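Local coordinates for protein putative mandelate racemase (Zymomonas mobilis, PDB 2OX4) that binds magnesium in an enolase-superfamily barrel and probably acts as a lyase of the dehydratase type, at residues Arg127-Trp137 with Ala157-Asp168; Ile340-Leu348 with Asn359-Tyr367. One frame throughout, in Å; residues are numbered along the deposited sequence.

Contact 1: residues Arg127-Trp137 with Ala157-Asp168; sequences RVYASQLQFGW and AVAEGYDAVKVD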
# COMPACT_ATOMS: atom_id res chain seq x y z
N ARG C 127 33.53 -2.72 -21.71
CA ARG C 127 33.57 -1.26 -21.79
C ARG C 127 34.05 -0.65 -20.48
O ARG C 127 33.67 -1.12 -19.40
CB ARG C 127 32.19 -0.72 -22.15
CG ARG C 127 32.19 0.76 -22.42
CD ARG C 127 30.79 1.29 -22.69
NE ARG C 127 30.84 2.70 -23.06
CZ ARG C 127 29.82 3.55 -22.98
NH1 ARG C 127 28.63 3.14 -22.54
NH2 ARG C 127 29.99 4.81 -23.33
N VAL C 128 34.87 0.39 -20.57
CA VAL C 128 35.47 1.01 -19.38
C VAL C 128 35.22 2.52 -19.40
O VAL C 128 35.22 3.14 -20.46
CB VAL C 128 37.01 0.76 -19.31
CG1 VAL C 128 37.57 1.30 -18.02
CG2 VAL C 128 37.33 -0.74 -19.42
N TYR C 129 35.00 3.10 -18.22
CA TYR C 129 35.04 4.56 -18.08
C TYR C 129 36.22 5.04 -17.24
O TYR C 129 36.68 4.36 -16.33
CB TYR C 129 33.69 5.14 -17.59
CG TYR C 129 33.29 4.91 -16.13
CD1 TYR C 129 33.78 5.71 -15.09
CD2 TYR C 129 32.34 3.94 -15.80
CE1 TYR C 129 33.39 5.51 -13.77
CE2 TYR C 129 31.93 3.74 -14.49
CZ TYR C 129 32.44 4.54 -13.48
OH TYR C 129 32.01 4.33 -12.19
N ALA C 130 36.71 6.23 -17.59
CA ALA C 130 37.76 6.89 -16.84
C ALA C 130 37.17 7.62 -15.64
O ALA C 130 36.40 8.57 -15.82
CB ALA C 130 38.49 7.88 -17.76
N SER C 131 37.57 7.21 -14.44
CA SER C 131 36.86 7.59 -13.22
C SER C 131 37.57 8.64 -12.37
O SER C 131 38.76 8.50 -12.06
CB SER C 131 36.61 6.36 -12.35
OG SER C 131 35.75 6.70 -11.27
N GLN C 132 36.78 9.64 -11.95
CA GLN C 132 37.16 10.68 -10.98
C GLN C 132 38.12 11.69 -11.62
O GLN C 132 39.23 11.90 -11.13
CB GLN C 132 37.72 10.09 -9.66
CG GLN C 132 36.89 8.94 -9.02
CD GLN C 132 35.51 9.37 -8.50
OE1 GLN C 132 35.14 10.54 -8.56
NE2 GLN C 132 34.76 8.41 -7.95
N LEU C 133 37.66 12.29 -12.72
CA LEU C 133 38.45 13.27 -13.49
C LEU C 133 38.83 14.49 -12.67
O LEU C 133 39.84 15.13 -12.95
CB LEU C 133 37.68 13.75 -14.71
CG LEU C 133 37.23 12.82 -15.84
CD1 LEU C 133 36.44 13.65 -16.85
CD2 LEU C 133 38.39 12.10 -16.49
N GLN C 134 38.01 14.81 -11.67
CA GLN C 134 38.27 15.97 -10.81
C GLN C 134 39.57 15.87 -9.99
O GLN C 134 40.01 16.87 -9.41
CB GLN C 134 37.05 16.27 -9.92
CG GLN C 134 36.89 15.35 -8.72
CD GLN C 134 36.24 14.01 -9.04
OE1 GLN C 134 35.85 13.74 -10.18
NE2 GLN C 134 36.12 13.16 -8.02
N PHE C 135 40.18 14.69 -9.95
CA PHE C 135 41.47 14.48 -9.27
C PHE C 135 42.65 14.38 -10.25
O PHE C 135 43.78 14.08 -9.85
CB PHE C 135 41.44 13.24 -8.39
CG PHE C 135 40.50 13.35 -7.22
CD1 PHE C 135 40.50 14.48 -6.42
CD2 PHE C 135 39.62 12.31 -6.92
CE1 PHE C 135 39.64 14.59 -5.34
CE2 PHE C 135 38.75 12.41 -5.84
CZ PHE C 135 38.76 13.55 -5.05
N GLY C 136 42.37 14.62 -11.53
CA GLY C 136 43.36 14.48 -12.58
C GLY C 136 43.38 13.09 -13.22
O GLY C 136 43.35 12.07 -12.52
N TRP C 137 43.42 13.07 -14.55
CA TRP C 137 43.74 11.86 -15.29
C TRP C 137 45.20 11.92 -15.80
O TRP C 137 45.43 12.14 -16.98
CB TRP C 137 42.76 11.71 -16.47
CG TRP C 137 42.73 10.32 -17.02
CD1 TRP C 137 43.28 9.89 -18.20
CD2 TRP C 137 42.15 9.16 -16.41
NE1 TRP C 137 43.07 8.55 -18.36
CE2 TRP C 137 42.38 8.07 -17.28
CE3 TRP C 137 41.45 8.94 -15.21
CZ2 TRP C 137 41.93 6.78 -16.99
CZ3 TRP C 137 41.01 7.65 -14.93
CH2 TRP C 137 41.25 6.59 -15.82
N ALA C 157 41.43 11.63 -21.22
CA ALA C 157 40.83 10.30 -21.20
C ALA C 157 40.40 9.87 -22.60
O ALA C 157 40.70 8.76 -23.02
CB ALA C 157 39.63 10.28 -20.25
N VAL C 158 39.70 10.75 -23.31
CA VAL C 158 39.24 10.48 -24.68
C VAL C 158 40.41 10.15 -25.62
O VAL C 158 40.33 9.23 -26.44
CB VAL C 158 38.41 11.66 -25.24
CG1 VAL C 158 38.21 11.53 -26.76
CG2 VAL C 158 37.05 11.73 -24.55
N ALA C 159 41.51 10.88 -25.46
CA ALA C 159 42.71 10.66 -26.28
C ALA C 159 43.32 9.26 -26.07
O ALA C 159 43.93 8.70 -26.98
CB ALA C 159 43.75 11.74 -25.99
N GLU C 160 43.13 8.71 -24.87
CA GLU C 160 43.48 7.32 -24.57
C GLU C 160 42.48 6.25 -25.05
O GLU C 160 42.74 5.06 -24.92
CB GLU C 160 43.79 7.14 -23.07
CG GLU C 160 44.99 7.94 -22.59
CD GLU C 160 45.32 7.74 -21.11
OE1 GLU C 160 44.58 7.02 -20.40
OE2 GLU C 160 46.34 8.30 -20.66
N GLY C 161 41.35 6.68 -25.62
CA GLY C 161 40.38 5.74 -26.19
C GLY C 161 39.14 5.45 -25.34
O GLY C 161 38.31 4.63 -25.73
N TYR C 162 39.01 6.11 -24.19
CA TYR C 162 37.78 5.98 -23.38
C TYR C 162 36.61 6.70 -24.06
O TYR C 162 36.77 7.80 -24.59
CB TYR C 162 37.98 6.52 -21.96
CG TYR C 162 39.02 5.78 -21.14
CD1 TYR C 162 38.67 4.65 -20.40
CD2 TYR C 162 40.35 6.21 -21.12
CE1 TYR C 162 39.62 3.97 -19.66
CE2 TYR C 162 41.30 5.54 -20.38
CZ TYR C 162 40.94 4.42 -19.65
OH TYR C 162 41.88 3.75 -18.93
N ASP C 163 35.44 6.06 -24.06
CA ASP C 163 34.24 6.70 -24.58
C ASP C 163 33.22 6.99 -23.46
O ASP C 163 32.02 7.15 -23.72
CB ASP C 163 33.61 5.89 -25.72
CG ASP C 163 33.04 4.53 -25.27
OD1 ASP C 163 33.01 4.20 -24.07
OD2 ASP C 163 32.59 3.77 -26.16
N ALA C 164 33.72 7.03 -22.24
CA ALA C 164 32.94 7.43 -21.07
C ALA C 164 33.86 7.93 -19.98
O ALA C 164 35.00 7.43 -19.81
CB ALA C 164 32.10 6.25 -20.57
N VAL C 165 33.38 8.91 -19.22
CA VAL C 165 34.10 9.46 -18.09
C VAL C 165 33.16 9.66 -16.90
O VAL C 165 31.95 9.82 -17.09
CB VAL C 165 34.74 10.84 -18.44
CG1 VAL C 165 35.79 10.69 -19.56
CG2 VAL C 165 33.67 11.85 -18.83
N LYS C 166 33.72 9.67 -15.69
CA LYS C 166 32.95 10.05 -14.51
C LYS C 166 33.61 11.18 -13.74
O LYS C 166 34.82 11.18 -13.54
CB LYS C 166 32.72 8.85 -13.59
CG LYS C 166 31.84 9.18 -12.36
CD LYS C 166 31.50 7.91 -11.57
CE LYS C 166 32.54 7.59 -10.51
NZ LYS C 166 32.21 6.25 -9.90
N VAL C 167 32.80 12.12 -13.28
CA VAL C 167 33.32 13.29 -12.60
C VAL C 167 32.38 13.71 -11.46
O VAL C 167 31.15 13.61 -11.59
CB VAL C 167 33.55 14.44 -13.61
CG1 VAL C 167 32.26 14.82 -14.34
CG2 VAL C 167 34.21 15.63 -12.95
N ASP C 168 32.98 14.10 -10.34
CA ASP C 168 32.28 14.80 -9.26
C ASP C 168 32.46 16.29 -9.48
O ASP C 168 33.57 16.82 -9.34
CB ASP C 168 32.86 14.38 -7.90
CG ASP C 168 32.11 15.00 -6.71
OD1 ASP C 168 31.36 15.99 -6.88
OD2 ASP C 168 32.28 14.49 -5.59
O HOH W 1 35.63 3.16 -23.07
O HOH W 2 35.34 14.42 -5.39

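Contact 2: residues Ile340-Leu348 with Asn359-Tyr367; sequences IHEHHQKTL and NYQPVKGRY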
# COMPACT_ATOMS: atom_id res chain seq x y z
N ILE C 340 29.11 -1.35 -17.36
CA ILE C 340 30.37 -0.65 -17.70
C ILE C 340 31.35 -0.87 -16.54
O ILE C 340 30.93 -1.19 -15.42
CB ILE C 340 30.13 0.85 -17.99
CG1 ILE C 340 31.34 1.48 -18.71
CG2 ILE C 340 29.69 1.62 -16.73
CD1 ILE C 340 31.07 2.89 -19.23
N HIS C 341 32.65 -0.77 -16.82
CA HIS C 341 33.67 -0.97 -15.78
C HIS C 341 34.32 0.36 -15.36
O HIS C 341 34.68 1.18 -16.21
CB HIS C 341 34.74 -1.96 -16.26
CG HIS C 341 35.84 -2.18 -15.26
ND1 HIS C 341 35.80 -3.18 -14.32
CD2 HIS C 341 36.99 -1.49 -15.04
CE1 HIS C 341 36.88 -3.11 -13.57
NE2 HIS C 341 37.62 -2.09 -13.98
N GLU C 342 34.46 0.56 -14.06
CA GLU C 342 35.07 1.76 -13.51
C GLU C 342 36.58 1.58 -13.46
O GLU C 342 37.09 0.66 -12.80
CB GLU C 342 34.57 2.00 -12.09
CG GLU C 342 35.25 3.19 -11.44
CD GLU C 342 34.71 3.52 -10.06
OE1 GLU C 342 34.17 2.62 -9.37
OE2 GLU C 342 34.85 4.69 -9.67
N HIS C 343 37.31 2.47 -14.13
CA HIS C 343 38.76 2.45 -14.00
C HIS C 343 39.25 3.71 -13.30
O HIS C 343 39.20 4.80 -13.86
CB HIS C 343 39.45 2.24 -15.36
CG HIS C 343 40.93 2.02 -15.25
ND1 HIS C 343 41.47 1.00 -14.48
CD2 HIS C 343 41.98 2.69 -15.78
CE1 HIS C 343 42.79 1.05 -14.56
NE2 HIS C 343 43.12 2.07 -15.33
N HIS C 344 39.69 3.53 -12.05
CA HIS C 344 39.91 4.64 -11.13
C HIS C 344 41.26 5.25 -11.39
O HIS C 344 42.24 4.54 -11.68
CB HIS C 344 39.81 4.17 -9.68
CG HIS C 344 39.51 5.27 -8.70
ND1 HIS C 344 40.42 6.26 -8.40
CD2 HIS C 344 38.42 5.52 -7.94
CE1 HIS C 344 39.90 7.08 -7.51
NE2 HIS C 344 38.68 6.65 -7.21
N GLN C 345 41.31 6.58 -11.29
CA GLN C 345 42.55 7.33 -11.47
C GLN C 345 43.69 6.93 -10.53
O GLN C 345 44.87 7.03 -10.89
CB GLN C 345 42.29 8.85 -11.45
CG GLN C 345 41.88 9.45 -10.10
CD GLN C 345 43.08 9.78 -9.21
OE1 GLN C 345 43.20 9.28 -8.09
NE2 GLN C 345 43.99 10.62 -9.72
N LYS C 346 43.35 6.47 -9.32
CA LYS C 346 44.36 6.07 -8.34
C LYS C 346 45.29 4.96 -8.86
O LYS C 346 46.46 4.91 -8.49
CB LYS C 346 43.71 5.68 -7.00
CG LYS C 346 43.24 4.24 -6.92
CD LYS C 346 41.85 4.12 -6.34
CE LYS C 346 41.90 4.02 -4.86
NZ LYS C 346 40.71 4.67 -4.23
N THR C 347 44.79 4.11 -9.75
CA THR C 347 45.57 2.98 -10.29
C THR C 347 46.69 3.46 -11.19
O THR C 347 47.61 2.70 -11.53
CB THR C 347 44.69 1.98 -11.08
OG1 THR C 347 44.31 2.56 -12.33
CG2 THR C 347 43.44 1.60 -10.30
N LEU C 348 46.62 4.73 -11.59
CA LEU C 348 47.65 5.37 -12.40
C LEU C 348 48.84 5.91 -11.59
O LEU C 348 49.85 6.31 -12.17
CB LEU C 348 47.02 6.47 -13.28
CG LEU C 348 45.73 6.08 -14.02
CD1 LEU C 348 44.95 7.30 -14.49
CD2 LEU C 348 45.97 5.11 -15.18
N ASN C 359 50.09 -5.22 -13.64
CA ASN C 359 49.37 -3.96 -13.72
C ASN C 359 48.39 -3.98 -14.89
O ASN C 359 48.73 -3.57 -16.00
CB ASN C 359 50.37 -2.80 -13.86
CG ASN C 359 49.70 -1.43 -13.80
OD1 ASN C 359 48.56 -1.28 -13.34
ND2 ASN C 359 50.43 -0.41 -14.25
N TYR C 360 47.18 -4.48 -14.63
CA TYR C 360 46.17 -4.60 -15.68
C TYR C 360 45.60 -3.24 -15.99
O TYR C 360 45.10 -2.55 -15.08
CB TYR C 360 45.05 -5.56 -15.26
CG TYR C 360 45.49 -6.99 -15.14
CD1 TYR C 360 45.72 -7.78 -16.27
CD2 TYR C 360 45.69 -7.57 -13.89
CE1 TYR C 360 46.14 -9.10 -16.16
CE2 TYR C 360 46.10 -8.88 -13.77
CZ TYR C 360 46.33 -9.64 -14.90
OH TYR C 360 46.75 -10.95 -14.78
N GLN C 361 45.69 -2.83 -17.25
CA GLN C 361 45.19 -1.52 -17.70
C GLN C 361 44.35 -1.70 -18.95
O GLN C 361 44.58 -2.63 -19.72
CB GLN C 361 46.35 -0.56 -17.98
CG GLN C 361 47.14 -0.11 -16.75
CD GLN C 361 46.34 0.80 -15.83
OE1 GLN C 361 45.55 1.63 -16.29
NE2 GLN C 361 46.55 0.65 -14.53
N PRO C 362 43.35 -0.81 -19.16
CA PRO C 362 42.57 -0.91 -20.37
C PRO C 362 43.42 -0.63 -21.61
O PRO C 362 44.45 0.04 -21.51
CB PRO C 362 41.53 0.20 -20.20
CG PRO C 362 41.46 0.43 -18.74
CD PRO C 362 42.88 0.29 -18.30
N VAL C 363 43.01 -1.19 -22.74
CA VAL C 363 43.57 -0.84 -24.05
C VAL C 363 42.47 -0.24 -24.92
O VAL C 363 41.45 -0.89 -25.20
CB VAL C 363 44.14 -2.11 -24.74
CG1 VAL C 363 44.74 -1.77 -26.11
CG2 VAL C 363 45.17 -2.80 -23.84
N LYS C 364 42.68 1.00 -25.36
CA LYS C 364 41.68 1.75 -26.13
C LYS C 364 40.28 1.71 -25.47
O LYS C 364 39.27 1.46 -26.13
CB LYS C 364 41.61 1.26 -27.59
CG LYS C 364 42.82 1.66 -28.44
CD LYS C 364 42.76 3.12 -28.88
CE LYS C 364 43.97 3.92 -28.36
NZ LYS C 364 43.79 5.39 -28.49
N GLY C 365 40.26 1.93 -24.16
CA GLY C 365 39.02 2.01 -23.38
C GLY C 365 38.31 0.68 -23.14
O GLY C 365 37.15 0.66 -22.73
N ARG C 366 39.01 -0.43 -23.40
CA ARG C 366 38.45 -1.78 -23.23
C ARG C 366 39.28 -2.59 -22.24
O ARG C 366 40.51 -2.53 -22.25
CB ARG C 366 38.42 -2.54 -24.57
CG ARG C 366 37.78 -1.82 -25.75
CD ARG C 366 36.33 -1.41 -25.49
NE ARG C 366 35.39 -2.54 -25.49
CZ ARG C 366 34.07 -2.40 -25.45
NH1 ARG C 366 33.28 -3.47 -25.46
NH2 ARG C 366 33.53 -1.18 -25.41
N TYR C 367 38.62 -3.39 -21.39
CA TYR C 367 39.31 -4.36 -20.54
C TYR C 367 39.08 -5.80 -20.99
O TYR C 367 37.96 -6.18 -21.35
CB TYR C 367 38.82 -4.23 -19.09
CG TYR C 367 39.81 -3.65 -18.09
CD1 TYR C 367 39.40 -2.69 -17.18
CD2 TYR C 367 41.14 -4.09 -18.04
CE1 TYR C 367 40.27 -2.17 -16.23
CE2 TYR C 367 42.03 -3.56 -17.10
CZ TYR C 367 41.58 -2.60 -16.21
OH TYR C 367 42.42 -2.06 -15.26
O HOH W 3 49.23 2.39 -13.69
O HOH W 4 48.14 0.20 -10.55

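Contact 1: residues Arg127-Trp137 with Ala157-Asp168
Ala130 and Val165, then Ser131 and Lys166, pair as neighbours on two parallel strands, 127-131 and 164-167, whose short axes diverge by 34°; Ala130 accepts from Lys166 N and donates to Ala164 O, and beyond the strand end Lys166 O takes both Gln132 N and Leu133 N. Parallel neighbours joined through a helix make a beta-alpha-beta crossover, and the side chains divide between the two faces of the sheet. On the helix side Ala130 CB sits over the Tyr162 ring in a CH-pi contact, 4.1 Å from the centroid, and also meets Ala157 CB. Trp137 turns its edge to the face of Tyr162, planes at 85°, while its NE1 donates to Glu160 OE1 at 3.0 Å, reaching that oxygen from above the carboxylate plane. On the other face Lys166, bent at chi3 (89°), runs past the Tyr129 ring and gives NZ to Tyr129 OH at 3.0 Å, a hydroxyl that also hydrogen-bonds to Gln315; Glu241, a magnesium ligand, and Glu342 bind the same nitrogen as salt bridges. At the strand starts, extended Arg127 forms a salt bridge side-on with Asp163, with NE 2.8 Å from OD1 in the guanidinium plane and NH2 3.1 Å from the Asp163 O; NH2 forms a second salt bridge, to Asp211. Gln134 OE1 receives Asp168 N at 2.9 Å, and its NE2 holds Gln132 OE1, whose own amide nitrogen binds Glu215 of the metal site. Helix 147-159 covers the Leu133 side, and strands 341-344 and 211-215 flank the pair in the barrel.

Contact 2: residues Ile340-Leu348 with Asn359-Tyr367
Tyr367 presents its ring edge to two histidines of strand 341-344, a T-shaped arrangement made twice: to the face of His341, planes at 85° and CD1 3.4 Å from His341 CD2, and to the face of His343. Both imidazoles leave the strand on the same side, each with CG anti to the backbone N, letting one tyrosine serve the two. This aromatic cluster packs turn-bearing segment 359-367 against the barrel's last parallel strand. The Tyr367 hydroxyl donates to Tyr360 O at 2.7 Å, tying the phenol back to the loop before the strand. Over one face of His343 lies Pro362, CD 3.6 Å from the ring centroid in a CH-pi contact. From His343 NE2 a short, bent bond of 2.6 Å (138° at the hydrogen) runs to Gln361 OE1, and Gln361 NE2 in turn holds Asn359 OD1. With an alanine at His343, Gln361 OE1 would probably lose its donor and Pro362 its flat partner, leaving the glutamine amide freer to turn. A water links Thr347 O to Asn359 ND2. Helix 322-333 supplies Glu332, bonded to His341 ND1, and Glu325, bonded to His341 NE2 and His343 ND1, while strand 126-131 borders strands 341-344 and 366-367.

Read from the N terminus, the two contacts are in series: contact 1 closes a 19-residue connection containing most of helix 147-159 before the barrel continues through its successive strands, and contact 2 closes a shorter loop containing helix 350-353 near the end of the barrel. Neither encloses nor crosses the other, yet strand 126-131 brings them together, because it also pairs in parallel with strand 341-344. Tyr129 N bonds to His341 O at 2.8 Å, and Ser131 OG probably bonds to Glu342 OE2. The first and last parallel strands thus meet, illustrating how a TIM-like barrel is closed by residues distant in sequence.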